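Local coordinates for protein methyltransferase FkbM (Methylobacillus flagellatus KT, PDB 2PY6) that probably acts as a methyltransferase of the FkbM family, transferring a methyl group to a substrate that remains unknown, at residues R180-Y185 with D389-L394; P336-M341 with K364-A369; D378-I383 with T404-Y409. All coordinates share one frame; numbering follows the deposited sequence.

Contact 1 (R180-Y185 with D389-L394); sequences RLADDY and DYQIGL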
# COMPACT_ATOMS: atom_id res chain seq x y z
N ARG A 180 -4.37 40.92 -25.05
CA ARG A 180 -3.51 40.29 -26.06
C ARG A 180 -3.75 38.77 -26.24
O ARG A 180 -3.36 38.17 -27.24
CB ARG A 180 -2.04 40.57 -25.70
CG ARG A 180 -0.96 40.22 -26.75
CD ARG A 180 -1.24 40.81 -28.16
NE ARG A 180 -0.16 40.57 -29.13
CZ ARG A 180 0.06 39.41 -29.77
NH1 ARG A 180 -0.73 38.35 -29.55
NH2 ARG A 180 1.06 39.31 -30.65
N LEU A 181 -4.36 38.14 -25.24
CA LEU A 181 -4.62 36.72 -25.26
C LEU A 181 -5.67 36.41 -26.34
O LEU A 181 -6.67 37.15 -26.49
CB LEU A 181 -5.04 36.24 -23.86
CG LEU A 181 -3.98 36.33 -22.75
CD1 LEU A 181 -4.54 36.05 -21.35
CD2 LEU A 181 -2.82 35.35 -23.01
N ALA A 182 -5.44 35.33 -27.10
CA ALA A 182 -6.30 35.01 -28.26
C ALA A 182 -7.70 34.43 -27.97
O ALA A 182 -8.59 34.52 -28.80
CB ALA A 182 -5.55 34.09 -29.19
N ASP A 183 -7.89 33.85 -26.80
CA ASP A 183 -9.14 33.16 -26.49
C ASP A 183 -9.66 33.54 -25.10
O ASP A 183 -8.89 33.93 -24.21
CB ASP A 183 -8.94 31.63 -26.65
CG ASP A 183 -7.99 31.05 -25.61
OD1 ASP A 183 -6.78 31.41 -25.59
OD2 ASP A 183 -8.47 30.24 -24.80
N ASP A 184 -10.98 33.48 -24.94
CA ASP A 184 -11.63 33.83 -23.70
C ASP A 184 -11.21 32.99 -22.51
O ASP A 184 -11.11 33.50 -21.40
CB ASP A 184 -13.15 33.75 -23.87
CG ASP A 184 -13.70 34.76 -24.90
OD1 ASP A 184 -13.26 35.93 -24.93
OD2 ASP A 184 -14.63 34.39 -25.65
N TYR A 185 -10.97 31.70 -22.71
CA TYR A 185 -10.57 30.84 -21.60
C TYR A 185 -9.17 31.20 -21.00
O TYR A 185 -8.90 31.07 -19.80
CB TYR A 185 -10.71 29.35 -22.05
CG TYR A 185 -10.46 28.32 -20.96
CD1 TYR A 185 -10.85 28.55 -19.64
CD2 TYR A 185 -9.93 27.09 -21.27
CE1 TYR A 185 -10.64 27.59 -18.64
CE2 TYR A 185 -9.73 26.13 -20.28
CZ TYR A 185 -10.09 26.39 -18.96
OH TYR A 185 -9.91 25.43 -17.99
N ASP A 389 4.38 38.30 -34.22
CA ASP A 389 3.19 37.68 -34.85
C ASP A 389 2.64 36.44 -34.12
O ASP A 389 1.76 35.76 -34.64
CB ASP A 389 3.47 37.36 -36.34
CG ASP A 389 4.53 36.26 -36.53
OD1 ASP A 389 5.22 35.89 -35.56
OD2 ASP A 389 4.67 35.78 -37.67
N TYR A 390 3.17 36.12 -32.94
CA TYR A 390 2.65 34.98 -32.18
C TYR A 390 1.26 35.24 -31.62
O TYR A 390 0.94 36.36 -31.24
CB TYR A 390 3.51 34.66 -30.98
CG TYR A 390 4.69 33.74 -31.15
CD1 TYR A 390 4.52 32.42 -31.53
CD2 TYR A 390 5.98 34.16 -30.81
CE1 TYR A 390 5.60 31.55 -31.62
CE2 TYR A 390 7.07 33.31 -30.91
CZ TYR A 390 6.87 31.99 -31.29
OH TYR A 390 7.95 31.14 -31.36
N GLN A 391 0.45 34.19 -31.57
CA GLN A 391 -0.80 34.22 -30.83
C GLN A 391 -0.42 33.68 -29.44
O GLN A 391 0.53 32.90 -29.33
CB GLN A 391 -1.83 33.32 -31.48
CG GLN A 391 -2.19 33.76 -32.88
CD GLN A 391 -3.53 33.28 -33.30
OE1 GLN A 391 -3.64 32.33 -34.06
NE2 GLN A 391 -4.59 33.88 -32.73
N ILE A 392 -1.15 34.08 -28.40
CA ILE A 392 -0.82 33.71 -27.05
C ILE A 392 -2.03 33.13 -26.30
O ILE A 392 -3.15 33.64 -26.40
CB ILE A 392 -0.28 34.94 -26.23
CG1 ILE A 392 0.75 35.73 -27.03
CG2 ILE A 392 0.27 34.46 -24.86
CD1 ILE A 392 1.21 37.02 -26.34
N GLY A 393 -1.78 32.06 -25.56
CA GLY A 393 -2.81 31.45 -24.70
C GLY A 393 -2.21 31.19 -23.33
O GLY A 393 -0.99 31.36 -23.13
N LEU A 394 -3.06 30.77 -22.39
CA LEU A 394 -2.61 30.48 -21.04
C LEU A 394 -3.51 29.43 -20.42
O LEU A 394 -4.72 29.58 -20.45
CB LEU A 394 -2.68 31.75 -20.20
CG LEU A 394 -2.21 31.73 -18.75
CD1 LEU A 394 -0.67 31.64 -18.69
CD2 LEU A 394 -2.69 33.02 -18.06
O HOH W 1 -2.86 36.33 -28.99
O HOH W 2 -4.62 31.54 -27.19

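Contact 2 (P336-M341 with K364-A369); sequences PTFIKM and KLAISA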
# COMPACT_ATOMS: atom_id res chain seq x y z
N PRO A 336 14.02 24.21 -34.50
CA PRO A 336 12.98 23.50 -33.78
C PRO A 336 11.58 23.91 -34.23
O PRO A 336 11.39 24.97 -34.84
CB PRO A 336 13.22 23.88 -32.31
CG PRO A 336 13.80 25.23 -32.36
CD PRO A 336 14.53 25.35 -33.72
N THR A 337 10.64 23.03 -33.96
CA THR A 337 9.23 23.25 -34.21
C THR A 337 8.48 23.49 -32.89
O THR A 337 7.36 23.97 -32.92
CB THR A 337 8.61 22.00 -34.92
OG1 THR A 337 8.72 20.85 -34.07
CG2 THR A 337 9.32 21.70 -36.26
N PHE A 338 9.11 23.18 -31.75
CA PHE A 338 8.49 23.30 -30.44
C PHE A 338 9.54 23.48 -29.36
O PHE A 338 10.54 22.75 -29.32
CB PHE A 338 7.66 22.02 -30.18
CG PHE A 338 6.94 22.00 -28.86
CD1 PHE A 338 6.13 23.07 -28.46
CD2 PHE A 338 6.97 20.87 -28.07
CE1 PHE A 338 5.46 23.06 -27.28
CE2 PHE A 338 6.28 20.84 -26.86
CZ PHE A 338 5.52 21.94 -26.46
N ILE A 339 9.33 24.48 -28.51
CA ILE A 339 10.15 24.67 -27.31
C ILE A 339 9.26 24.62 -26.05
O ILE A 339 8.34 25.44 -25.85
CB ILE A 339 11.03 25.96 -27.34
CG1 ILE A 339 11.95 25.98 -28.56
CG2 ILE A 339 11.91 26.07 -26.04
CD1 ILE A 339 12.55 27.31 -28.87
N LYS A 340 9.50 23.59 -25.25
CA LYS A 340 8.88 23.41 -23.95
C LYS A 340 9.92 23.94 -22.97
O LYS A 340 11.12 23.63 -23.13
CB LYS A 340 8.57 21.94 -23.68
CG LYS A 340 8.21 21.62 -22.16
CD LYS A 340 9.48 21.27 -21.38
CE LYS A 340 9.27 20.92 -20.01
NZ LYS A 340 10.37 20.05 -19.60
N MSE A 341 9.48 24.72 -21.98
CA MSE A 341 10.40 25.31 -21.01
C MSE A 341 9.81 25.32 -19.61
O MSE A 341 8.73 25.90 -19.37
CB MSE A 341 10.76 26.73 -21.40
CG MSE A 341 11.90 27.32 -20.58
SE MSE A 341 12.41 29.10 -21.03
CE MSE A 341 13.28 28.75 -22.57
N LYS A 364 6.36 26.62 -32.00
CA LYS A 364 5.37 26.63 -30.95
C LYS A 364 6.15 26.69 -29.65
O LYS A 364 7.28 26.18 -29.56
CB LYS A 364 4.52 25.36 -30.97
CG LYS A 364 3.66 25.14 -32.17
CD LYS A 364 2.87 23.81 -32.10
CE LYS A 364 3.72 22.56 -32.16
NZ LYS A 364 4.32 22.42 -33.47
N LEU A 365 5.59 27.34 -28.63
CA LEU A 365 6.24 27.42 -27.34
C LEU A 365 5.25 27.09 -26.24
O LEU A 365 4.07 27.51 -26.28
CB LEU A 365 6.79 28.84 -27.04
CG LEU A 365 7.65 29.57 -28.09
CD1 LEU A 365 7.89 31.01 -27.68
CD2 LEU A 365 8.98 28.86 -28.31
N ALA A 366 5.76 26.38 -25.24
CA ALA A 366 5.02 26.11 -23.99
C ALA A 366 5.97 26.54 -22.90
O ALA A 366 6.96 25.84 -22.62
CB ALA A 366 4.63 24.68 -23.87
N ILE A 367 5.69 27.70 -22.28
CA ILE A 367 6.63 28.31 -21.32
C ILE A 367 6.00 28.37 -19.93
O ILE A 367 4.98 29.05 -19.75
CB ILE A 367 7.05 29.73 -21.79
CG1 ILE A 367 7.49 29.76 -23.27
CG2 ILE A 367 8.19 30.28 -20.94
CD1 ILE A 367 8.73 28.89 -23.62
N SER A 368 6.57 27.65 -18.97
CA SER A 368 5.99 27.61 -17.63
C SER A 368 6.05 29.04 -17.08
O SER A 368 7.07 29.72 -17.25
CB SER A 368 6.71 26.62 -16.73
OG SER A 368 7.97 27.09 -16.44
N ALA A 369 4.95 29.51 -16.50
CA ALA A 369 4.80 30.93 -16.16
C ALA A 369 4.56 31.24 -14.71
O ALA A 369 4.18 32.35 -14.40
CB ALA A 369 3.64 31.47 -16.97
O HOH W 3 5.50 24.36 -35.04

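Contact 3 (D378-I383 with T404-Y409); sequences DLTNYI and TCLYFY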
# COMPACT_ATOMS: atom_id res chain seq x y z
N ASP A 378 6.85 39.61 -18.11
CA ASP A 378 8.23 39.66 -18.61
C ASP A 378 8.57 38.72 -19.75
O ASP A 378 9.22 39.10 -20.69
CB ASP A 378 9.19 39.43 -17.46
CG ASP A 378 9.20 40.60 -16.46
OD1 ASP A 378 8.52 41.63 -16.69
OD2 ASP A 378 9.90 40.49 -15.43
N LEU A 379 8.15 37.47 -19.63
CA LEU A 379 8.41 36.48 -20.65
C LEU A 379 7.63 36.79 -21.92
O LEU A 379 8.19 36.72 -23.00
CB LEU A 379 8.08 35.08 -20.13
CG LEU A 379 8.79 34.62 -18.85
CD1 LEU A 379 8.28 33.28 -18.42
CD2 LEU A 379 10.30 34.53 -19.01
N THR A 380 6.36 37.15 -21.79
CA THR A 380 5.51 37.49 -22.94
C THR A 380 6.08 38.71 -23.68
O THR A 380 6.22 38.69 -24.92
CB THR A 380 4.05 37.78 -22.50
OG1 THR A 380 3.48 36.63 -21.88
CG2 THR A 380 3.20 38.10 -23.68
N ASN A 381 6.43 39.74 -22.91
CA ASN A 381 6.97 40.95 -23.49
C ASN A 381 8.25 40.67 -24.26
O ASN A 381 8.48 41.23 -25.32
CB ASN A 381 7.25 42.01 -22.41
CG ASN A 381 5.96 42.68 -21.88
OD1 ASN A 381 4.91 42.61 -22.50
ND2 ASN A 381 6.08 43.35 -20.72
N TYR A 382 9.10 39.79 -23.71
CA TYR A 382 10.34 39.45 -24.38
C TYR A 382 10.09 38.72 -25.70
O TYR A 382 10.66 39.07 -26.73
CB TYR A 382 11.33 38.66 -23.49
CG TYR A 382 12.55 38.34 -24.33
CD1 TYR A 382 13.44 39.36 -24.69
CD2 TYR A 382 12.73 37.08 -24.89
CE1 TYR A 382 14.52 39.13 -25.55
CE2 TYR A 382 13.83 36.81 -25.73
CZ TYR A 382 14.70 37.85 -26.08
OH TYR A 382 15.78 37.58 -26.92
N ILE A 383 9.28 37.66 -25.65
CA ILE A 383 9.00 36.86 -26.83
C ILE A 383 8.41 37.68 -27.96
O ILE A 383 8.80 37.51 -29.10
CB ILE A 383 8.08 35.64 -26.48
CG1 ILE A 383 8.90 34.62 -25.72
CG2 ILE A 383 7.51 35.00 -27.73
CD1 ILE A 383 8.08 33.62 -24.88
N THR A 404 1.13 26.93 -14.22
CA THR A 404 0.47 27.90 -15.04
C THR A 404 1.46 27.97 -16.21
O THR A 404 2.64 28.09 -16.01
CB THR A 404 0.36 29.26 -14.31
OG1 THR A 404 -0.39 29.07 -13.11
CG2 THR A 404 -0.31 30.26 -15.17
N CYS A 405 0.97 27.82 -17.44
CA CYS A 405 1.81 27.75 -18.59
C CYS A 405 1.32 28.64 -19.73
O CYS A 405 0.16 28.60 -20.08
CB CYS A 405 1.80 26.29 -19.08
SG CYS A 405 2.97 25.93 -20.40
N LEU A 406 2.23 29.40 -20.32
CA LEU A 406 1.94 30.24 -21.48
C LEU A 406 2.15 29.41 -22.72
O LEU A 406 3.07 28.61 -22.76
CB LEU A 406 2.91 31.41 -21.57
CG LEU A 406 2.70 32.58 -20.62
CD1 LEU A 406 3.97 33.31 -20.28
CD2 LEU A 406 1.62 33.51 -21.22
N TYR A 407 1.27 29.60 -23.70
CA TYR A 407 1.40 28.97 -25.01
C TYR A 407 1.49 30.05 -26.07
O TYR A 407 0.77 31.04 -26.02
CB TYR A 407 0.20 28.09 -25.30
CG TYR A 407 0.12 26.94 -24.33
CD1 TYR A 407 0.79 25.76 -24.59
CD2 TYR A 407 -0.57 27.06 -23.13
CE1 TYR A 407 0.74 24.71 -23.72
CE2 TYR A 407 -0.62 26.00 -22.24
CZ TYR A 407 0.05 24.84 -22.53
OH TYR A 407 -0.01 23.75 -21.69
N PHE A 408 2.43 29.87 -26.99
CA PHE A 408 2.64 30.77 -28.11
C PHE A 408 2.62 29.90 -29.36
O PHE A 408 3.34 28.89 -29.45
CB PHE A 408 4.00 31.45 -28.03
CG PHE A 408 4.18 32.35 -26.85
CD1 PHE A 408 4.57 31.83 -25.62
CD2 PHE A 408 4.02 33.72 -26.98
CE1 PHE A 408 4.76 32.67 -24.52
CE2 PHE A 408 4.19 34.55 -25.88
CZ PHE A 408 4.55 34.02 -24.66
N TYR A 409 1.82 30.31 -30.33
CA TYR A 409 1.71 29.56 -31.56
C TYR A 409 1.32 30.48 -32.69
O TYR A 409 1.28 31.74 -32.58
CB TYR A 409 0.65 28.45 -31.36
CG TYR A 409 -0.69 29.00 -30.95
CD1 TYR A 409 -1.00 29.24 -29.61
CD2 TYR A 409 -1.66 29.29 -31.89
CE1 TYR A 409 -2.21 29.76 -29.24
CE2 TYR A 409 -2.91 29.81 -31.50
CZ TYR A 409 -3.17 30.03 -30.19
OH TYR A 409 -4.39 30.54 -29.83
OXT TYR A 409 0.95 29.94 -33.74

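Contact 1 (R180-Y185 with D389-L394)
The backbone O of Tyr390 is gripped by both terminal nitrogens of Arg180. Tyr390 O lies 3.1 Å from Arg180 NH1 and 3.0 Å from Arg180 NH2, in the guanidinium plane and at its end. Both bonds are bent; the one from NH2 has 149° at the hydrogen. Arg180 CG stands anti to the backbone N (chi1 -169°), and Ile392 CD1 lies 3.9 Å from this CG. The same methyl also covers one face of the guanidinium. An alanine in place of Arg180 would probably leave Tyr390 O without its two donors and open a gap beside Ile392 CD1. Strand 392-396 is an outermost strand of the seven-stranded, Rossmann-like sheet of the methyltransferase fold. One edge of this strand is bonded to strand 404-408; Ala182 and two waters bond the other. Ala182 N donates to Ile392 O at 2.9 Å, almost straight at 177°. Water 2 donates to the same oxygen and to Asp183 OD1. Water 1 accepts from Ile392 N and donates to Arg180 O at 2.6 Å. Leu181 CD2 packs against Ile392 CG2 at 3.7 Å, the two side chains crossing at about a right angle. Asp183 is the N-cap of helix 184-199, its side chain capping a backbone N; OD1 bonds Ser186 OG, and OD2 forms a salt bridge with Arg395. At the helix start, Tyr185 stacks on Tyr185 of the second subunit.

Contact 2 (P336-M341 with K364-A369)
Strands 338-341 and 364-368 run parallel, with axes 4.7 Å apart and 3° between their directions, and five backbone hydrogen bonds join the two segments. The bonds from Ala366 N to Ile339 O and from Ser368 N to Met341 O are both 2.8 Å long. Side chains alternate between two faces. On one, Phe338 CE1 meets Ala366 CB at 3.9 Å. Phe338 CD1 also reaches Lys364 CB, and the two side chains cross at about a right angle. The Lys364 chain folds back at its end (chi4 -68°), which brings NZ to a weak bond of 3.5 Å with Thr337 O. Water 3 bridges the same two atoms, and Glu228 forms a salt bridge with NZ. On the other face, Ile339 and Leu365 lie side by side, with Leu365 CD2 3.7 Å from Ile339 CB. Ile367 CD1 packs on CB of Met341, a selenomethionine. The strands are the two ends of a beta-alpha-beta crossover, with helices 347-352 and 355-361 between them. Helix 347-352 packs on Met341 and Ile367. Strand 229-233 flanks the pair beyond 338-341, and strand 404-408 lies beyond 364-368.

Contact 3 (D378-I383 with T404-Y409)
Ile383 and Phe408 meet tip to tip, and this is the tight part of the contact. Ile383 CD1 lies over one face of the Phe408 ring in a CH-pi contact, 3.8 Å from the ring centroid and 27° off the ring normal. Ile383 CD1 is offset toward the rim, 3.5 Å from Phe408 CE1. Ile383 CG1 is anti to the carbonyl carbon (chi1 -73°), which puts CG2 anti to the backbone N; CG2 reaches Phe408 CD2 at 3.8 Å. The other end is looser. Thr380 OG1 sits 3.7 Å from Leu406 CD2, but its hydrogen bond goes to Leu376 O in its own helix. Leu379 CB only just meets Leu406 CD1, at 4.5 Å. Asn381, on the exposed side, has its CB directed away from the strand. No hydrogen bond joins the segments; the contact is mainly apolar packing of a helix on the sheet, as in a Rossmann-like fold. The axes of helix segment 378-383 and strand 404-408 come within 10.5 Å and lie 13° from parallel. Helix 375-386 also reaches Leu365 and Ile367 of strand 364-368 and Ile392 of strand 392-396, while Leu379 touches Leu351 of helix 347-352.

How the contacts relate
All three contacts involve one sheet. Contact 2 lies inside it and is held mainly by backbone bonds. Contact 3 is also buried but mainly apolar, with no hydrogen bond across it, and packs a helix on the sheet's face. Contact 1 lies at the sheet's edge, mostly buried but with two exposed residues, two waters and a guanidinium. Segment 404-409 of contact 3 links the other two: Ala369 N and Ile367 N probably bond Thr404 O and Leu406 O on one side, and Gln391 N and Gly393 N probably bond Tyr409 O and Tyr407 O on the other. Contacts 1 and 2 touch, Tyr390 OH packing on Leu365 CG while this hydroxyl bonds Pro363 O.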